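Local coordinates for protein adenylate kinase (Desulfovibrio gigas, PDB 2XB4) that binds a zinc ion and probably catalyses the reversible transfer of the terminal phosphate group from ATP to AMP, giving two ADP, at residues A[16-19]-A[20-24]; A[192-195]-A[196-200]. All blocks are in the same frame, centred on the assembly; numbering follows the deposited sequence.

How the interactions relate
The two contacts show a helix along its course and a helix at its end: interaction 1 lies in the later turns of helix 13-24, while interaction 2 brings the short helix 195-198 to its close. Interaction 1 comes first along the chain, and the two do not touch; their centres lie about 23 Å apart and their nearest atoms about 14 Å. Both belong to the frame of the parallel five-stranded sheet. Helix 13-24 follows strand 2-6, in the middle of the sheet, whereas 196-200 leads into strand 201-206, at one outer edge. Helix 211-222, which follows that edge strand, packs on helix 13-24, and both contacts thus lie in elements built round one sheet.

Interaction 1: A[16-19]-A[20-24]; sequences QGNL and VKDKY
Val20 meets the preceding turn through its CG2 methyl, which lies 3.4 Å from Gln16 O. The torsion explains it: with CG1 anti to the backbone N (chi1 168°), CG2 is left beside that N and faces back along the helix, while Val20 CB rests 3.6 Å from Gly17 O. The same carbonyl of Gln16 accepts the Val20 N-H at 3.1 Å, so a polar bond and a methyl contact converge on one oxygen. Gly17 O is likewise bonded by Lys21 N, at 2.9 Å, and Asn18 O and Leu19 O take the N-H groups of Asp22 and Lys23, an unbroken alpha-helical ladder.

Asn18 contributes on another flank. Its amide lies next to the Lys21 ammonium and obliquely across from the Asp22 carboxylate, the two planes turned 65° apart. The Lys21 chain, bent twice, passes Asn18 O with its CG 3.5 Å away. Lys21 NZ then forms a salt bridge with Asp22 OD1 at 2.9 Å, arriving from above the carboxylate plane, 44° out of it. Leu19 touches the next turn chiefly through its main chain; Lys23 CB comes within 3.6 Å of Leu19 O.

This stretch continues the helix that starts in the P-loop region, where Gly10 to Thr15 are predicted to bind ATP. Gln16, Leu19 and Val20 pack on helix 211-222, at Ile214, Lys215 and Leu218, and Asn18 touches Val153 of the second subunit. Helix 13-24 itself joins strands 2-6 and 27-30 in a beta-alpha-beta crossover of the central sheet.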
ATOM      1  N   GLN A  16       9.008  14.588 -18.830  1.00 22.49           N
ATOM      2  CA  GLN A  16       9.356  15.455 -19.977  1.00 23.36           C
ATOM      3  C   GLN A  16       9.415  16.907 -19.603  1.00 23.21           C
ATOM      4  O   GLN A  16      10.346  17.605 -20.016  1.00 23.78           O
ATOM      5  CB  GLN A  16       8.403  15.277 -21.190  1.00 21.94           C
ATOM      6  CG  GLN A  16       8.422  13.882 -21.816  1.00 25.89           C
ATOM      7  CD  GLN A  16       9.858  13.453 -22.214  1.00 31.31           C
ATOM      8  OE1 GLN A  16      10.233  12.315 -21.962  1.00 38.27           O
ATOM      9  NE2 GLN A  16      10.665  14.370 -22.809  1.00 32.17           N
ATOM     10  N   GLY A  17       8.446  17.366 -18.810  1.00 21.87           N
ATOM     11  CA  GLY A  17       8.468  18.743 -18.325  1.00 20.38           C
ATOM     12  C   GLY A  17       9.693  19.050 -17.496  1.00 20.42           C
ATOM     13  O   GLY A  17      10.339  20.106 -17.657  1.00 18.95           O
ATOM     14  N   ASN A  18      10.030  18.145 -16.586  1.00 19.94           N
ATOM     15  CA  ASN A  18      11.278  18.297 -15.800  1.00 21.32           C
ATOM     16  C   ASN A  18      12.500  18.453 -16.685  1.00 21.54           C
ATOM     17  O   ASN A  18      13.332  19.284 -16.413  1.00 21.42           O
ATOM     18  CB  ASN A  18      11.466  17.100 -14.863  1.00 21.08           C
ATOM     19  CG  ASN A  18      12.628  17.290 -13.907  1.00 26.41           C
ATOM     20  OD1 ASN A  18      13.606  16.570 -13.993  1.00 24.30           O
ATOM     21  ND2 ASN A  18      12.542  18.274 -13.032  1.00 27.11           N
ATOM     22  N   LEU A  19      12.608  17.657 -17.745  1.00 21.46           N
ATOM     23  CA  LEU A  19      13.742  17.760 -18.659  1.00 25.61           C
ATOM     24  C   LEU A  19      13.802  19.149 -19.325  1.00 25.43           C
ATOM     25  O   LEU A  19      14.862  19.761 -19.399  1.00 26.74           O
ATOM     26  CB  LEU A  19      13.728  16.621 -19.685  1.00 26.24           C
ATOM     27  CG  LEU A  19      14.085  15.236 -19.072  1.00 29.31           C
ATOM     28  CD1 LEU A  19      13.653  14.180 -20.113  1.00 29.76           C
ATOM     29  CD2 LEU A  19      15.581  15.001 -18.679  1.00 32.01           C
ATOM     30  N   VAL A  20      12.641  19.688 -19.681  1.00 24.94           N
ATOM     31  CA  VAL A  20      12.592  20.966 -20.406  1.00 24.85           C
ATOM     32  C   VAL A  20      12.957  22.072 -19.440  1.00 24.28           C
ATOM     33  O   VAL A  20      13.773  22.914 -19.744  1.00 25.48           O
ATOM     34  CB  VAL A  20      11.174  21.228 -20.963  1.00 25.09           C
ATOM     35  CG1 VAL A  20      11.021  22.710 -21.459  1.00 25.59           C
ATOM     36  CG2 VAL A  20      10.822  20.243 -22.086  1.00 25.95           C
ATOM     37  N   LYS A  21      12.413  22.008 -18.228  1.00 23.68           N
ATOM     38  CA  LYS A  21      12.638  23.055 -17.250  1.00 25.70           C
ATOM     39  C   LYS A  21      14.108  23.151 -16.793  1.00 26.50           C
ATOM     40  O   LYS A  21      14.614  24.251 -16.571  1.00 25.70           O
ATOM     41  CB  LYS A  21      11.617  22.955 -16.094  1.00 26.25           C
ATOM     42  CG  LYS A  21      11.992  22.143 -14.934  1.00 27.10           C
ATOM     43  CD  LYS A  21      12.722  22.945 -13.948  1.00 28.16           C
ATOM     44  CE  LYS A  21      12.596  22.451 -12.582  1.00 31.47           C
ATOM     45  NZ  LYS A  21      13.506  21.329 -12.350  1.00 37.65           N
ATOM     46  N   ASP A  22      14.781  22.004 -16.690  1.00 27.26           N
ATOM     47  CA  ASP A  22      16.232  21.936 -16.383  1.00 30.44           C
ATOM     48  C   ASP A  22      17.051  22.490 -17.507  1.00 31.29           C
ATOM     49  O   ASP A  22      17.978  23.269 -17.277  1.00 33.95           O
ATOM     50  CB  ASP A  22      16.656  20.489 -16.091  1.00 31.43           C
ATOM     51  CG  ASP A  22      16.408  20.100 -14.601  1.00 35.99           C
ATOM     52  OD1 ASP A  22      16.000  20.990 -13.776  1.00 37.39           O
ATOM     53  OD2 ASP A  22      16.659  18.925 -14.231  1.00 41.57           O
ATOM     54  N   LYS A  23      16.753  22.092 -18.725  1.00 31.44           N
ATOM     55  CA  LYS A  23      17.540  22.565 -19.912  1.00 33.82           C
ATOM     56  C   LYS A  23      17.424  24.081 -20.074  1.00 33.28           C
ATOM     57  O   LYS A  23      18.383  24.733 -20.387  1.00 35.44           O
ATOM     58  CB  LYS A  23      17.072  21.872 -21.210  1.00 32.99           C
ATOM     59  CG  LYS A  23      18.154  21.521 -22.240  1.00 40.85           C
ATOM     60  CD  LYS A  23      18.876  22.782 -22.794  1.00 49.33           C
ATOM     61  CE  LYS A  23      20.211  22.467 -23.532  1.00 55.35           C
ATOM     62  NZ  LYS A  23      19.999  21.444 -24.597  1.00 58.62           N
ATOM     63  N   TYR A  24      16.237  24.657 -19.861  1.00 31.85           N
ATOM     64  CA  TYR A  24      16.034  26.074 -20.164  1.00 31.41           C
ATOM     65  C   TYR A  24      15.952  26.972 -18.929  1.00 30.57           C
ATOM     66  O   TYR A  24      15.667  28.187 -19.060  1.00 28.96           O
ATOM     67  CB  TYR A  24      14.864  26.280 -21.164  1.00 29.70           C
ATOM     68  CG  TYR A  24      15.207  25.662 -22.519  1.00 35.39           C
ATOM     69  CD1 TYR A  24      16.062  26.331 -23.422  1.00 42.63           C
ATOM     70  CD2 TYR A  24      14.741  24.399 -22.879  1.00 38.36           C
ATOM     71  CE1 TYR A  24      16.425  25.735 -24.673  1.00 44.31           C
ATOM     72  CE2 TYR A  24      15.096  23.808 -24.107  1.00 41.62           C
ATOM     73  CZ  TYR A  24      15.933  24.475 -24.995  1.00 43.75           C
ATOM     74  OH  TYR A  24      16.270  23.847 -26.201  1.00 48.34           O
TER

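Interaction 2: A[192-195]-A[196-200]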
ATOM      1  N   LYS A 192      -3.502  25.266 -30.268  1.00 13.75           N
ATOM      2  CA  LYS A 192      -3.021  24.852 -31.563  1.00 15.53           C
ATOM      3  C   LYS A 192      -3.546  25.760 -32.690  1.00 17.31           C
ATOM      4  O   LYS A 192      -2.809  26.138 -33.625  1.00 17.89           O
ATOM      5  CB  LYS A 192      -3.408  23.408 -31.834  1.00 15.03           C
ATOM      6  CG  LYS A 192      -2.780  22.718 -33.036  1.00 19.82           C
ATOM      7  CD  LYS A 192      -3.265  21.188 -33.122  1.00 22.01           C
ATOM      8  CE  LYS A 192      -2.795  20.712 -34.509  1.00 34.64           C
ATOM      9  NZ  LYS A 192      -2.901  19.235 -34.815  1.00 39.63           N
ATOM     10  N   ASN A 193      -4.850  25.979 -32.641  1.00 15.82           N
ATOM     11  CA  ASN A 193      -5.562  26.700 -33.687  1.00 18.34           C
ATOM     12  C   ASN A 193      -5.239  28.180 -33.789  1.00 18.22           C
ATOM     13  O   ASN A 193      -5.624  28.781 -34.773  1.00 21.09           O
ATOM     14  CB  ASN A 193      -7.062  26.420 -33.592  1.00 15.76           C
ATOM     15  CG  ASN A 193      -7.376  24.987 -34.081  1.00 24.59           C
ATOM     16  OD1 ASN A 193      -6.678  24.474 -34.946  1.00 27.86           O
ATOM     17  ND2 ASN A 193      -8.377  24.353 -33.524  1.00 25.30           N
ATOM     18  N   MET A 194      -4.554  28.769 -32.806  1.00 17.25           N
ATOM     19  CA  MET A 194      -4.195  30.186 -32.894  1.00 18.92           C
ATOM     20  C   MET A 194      -2.674  30.356 -32.906  1.00 18.17           C
ATOM     21  O   MET A 194      -2.160  31.485 -32.929  1.00 17.39           O
ATOM     22  CB  MET A 194      -4.793  30.966 -31.705  1.00 18.58           C
ATOM     23  CG  MET A 194      -4.115  30.601 -30.382  1.00 22.75           C
ATOM     24  SD  MET A 194      -4.489  31.704 -28.922  1.00 30.43           S
ATOM     25  CE  MET A 194      -6.241  31.573 -29.126  1.00 24.30           C
ATOM     26  N   ALA A 195      -1.935  29.240 -32.792  1.00 17.58           N
ATOM     27  CA  ALA A 195      -0.463  29.347 -32.743  1.00 17.16           C
ATOM     28  C   ALA A 195       0.098  30.256 -33.883  1.00 20.01           C
ATOM     29  O   ALA A 195       0.914  31.157 -33.622  1.00 20.68           O
ATOM     30  CB  ALA A 195       0.202  27.913 -32.814  1.00 17.07           C
ATOM     31  N   ALA A 196      -0.317  30.015 -35.128  1.00 19.55           N
ATOM     32  CA  ALA A 196       0.270  30.738 -36.253  1.00 21.98           C
ATOM     33  C   ALA A 196      -0.047  32.265 -36.157  1.00 22.83           C
ATOM     34  O   ALA A 196       0.875  33.123 -36.358  1.00 24.25           O
ATOM     35  CB  ALA A 196      -0.207  30.164 -37.575  1.00 21.97           C
ATOM     36  N   LYS A 197      -1.312  32.597 -35.858  1.00 21.12           N
ATOM     37  CA  LYS A 197      -1.725  33.995 -35.699  1.00 22.74           C
ATOM     38  C   LYS A 197      -1.012  34.650 -34.527  1.00 21.67           C
ATOM     39  O   LYS A 197      -0.654  35.807 -34.605  1.00 21.69           O
ATOM     40  CB  LYS A 197      -3.269  34.128 -35.540  1.00 24.94           C
ATOM     41  CG  LYS A 197      -3.670  35.512 -35.010  1.00 33.41           C
ATOM     42  CD  LYS A 197      -4.765  36.252 -35.816  1.00 46.68           C
ATOM     43  CE  LYS A 197      -6.176  35.878 -35.305  1.00 53.64           C
ATOM     44  NZ  LYS A 197      -6.532  36.508 -33.971  1.00 53.26           N
ATOM     45  N   GLU A 198      -0.790  33.919 -33.438  1.00 18.99           N
ATOM     46  CA  GLU A 198      -0.252  34.540 -32.220  1.00 22.84           C
ATOM     47  C   GLU A 198       1.270  34.402 -32.079  1.00 24.78           C
ATOM     48  O   GLU A 198       1.862  34.929 -31.131  1.00 27.12           O
ATOM     49  CB  GLU A 198      -0.951  33.984 -30.945  1.00 21.61           C
ATOM     50  CG  GLU A 198      -2.483  34.265 -30.929  1.00 23.30           C
ATOM     51  CD  GLU A 198      -2.839  35.771 -30.897  1.00 26.39           C
ATOM     52  OE1 GLU A 198      -2.052  36.560 -30.345  1.00 25.86           O
ATOM     53  OE2 GLU A 198      -3.936  36.163 -31.329  1.00 26.49           O
ATOM     54  N   GLY A 199       1.906  33.738 -33.036  1.00 24.69           N
ATOM     55  CA  GLY A 199       3.385  33.733 -33.132  1.00 25.73           C
ATOM     56  C   GLY A 199       3.984  32.790 -32.088  1.00 26.05           C
ATOM     57  O   GLY A 199       5.079  33.049 -31.576  1.00 27.15           O
ATOM     58  N   PHE A 200       3.288  31.693 -31.742  1.00 23.23           N
ATOM     59  CA  PHE A 200       3.958  30.636 -30.927  1.00 21.60           C
ATOM     60  C   PHE A 200       4.011  29.296 -31.642  1.00 21.42           C
ATOM     61  O   PHE A 200       3.339  29.130 -32.650  1.00 23.21           O
ATOM     62  CB  PHE A 200       3.409  30.519 -29.481  1.00 21.47           C
ATOM     63  CG  PHE A 200       1.905  30.166 -29.372  1.00 18.40           C
ATOM     64  CD1 PHE A 200       1.482  28.857 -29.463  1.00 17.20           C
ATOM     65  CD2 PHE A 200       0.960  31.181 -29.180  1.00 17.32           C
ATOM     66  CE1 PHE A 200       0.104  28.514 -29.300  1.00 16.51           C
ATOM     67  CE2 PHE A 200      -0.436  30.880 -28.950  1.00 16.42           C
ATOM     68  CZ  PHE A 200      -0.860  29.517 -29.037  1.00 12.60           C
TER
HETATM   69  O   HOH W   1      -2.345  27.870 -35.887  1.00  7.97           O
HETATM   70  O   HOH W   2      -3.517  30.674 -36.111  1.00  5.61           O
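The Phe200 ring lies against Ala195, whose CA stands over one face, 3.7 Å from the ring centroid and only 15° off the normal, in a CH-pi contact. Ala195 CB extends the overlap, reaching Phe200 CE1 at 3.6 Å. Met194 adds its CG obliquely, 3.7 Å from Phe200 CZ, and brings SD to the ring edge, a Met-aromatic contact; SD also touches Glu198 CG, at 3.8 Å. The Phe200 chi1 of 60°, placing CG between the backbone N and the carbonyl carbon, turns the ring back over the helix.

The backbone closes the turn. Phe200 N bonds to Ala195 O at 3.1 Å, and this oxygen also receives weak bonds from Glu198 N and Gly199 N. Met194 O accepts Glu198 N at 2.8 Å. One water joins Lys192 O to Ala196 N and another links Asn193 O to Lys197 N, bridging the segment between helix 184-192 and helix 195-198.

Met194 and Glu198 also pack on Phe96 of helix 89-101. With Gly199 leaving the helix at positive phi, Ala195 and Phe200 supply the six-to-one bond and apolar contact of a Schellman-like C-cap, here ending helix 195-198 just before edge strand 201-206.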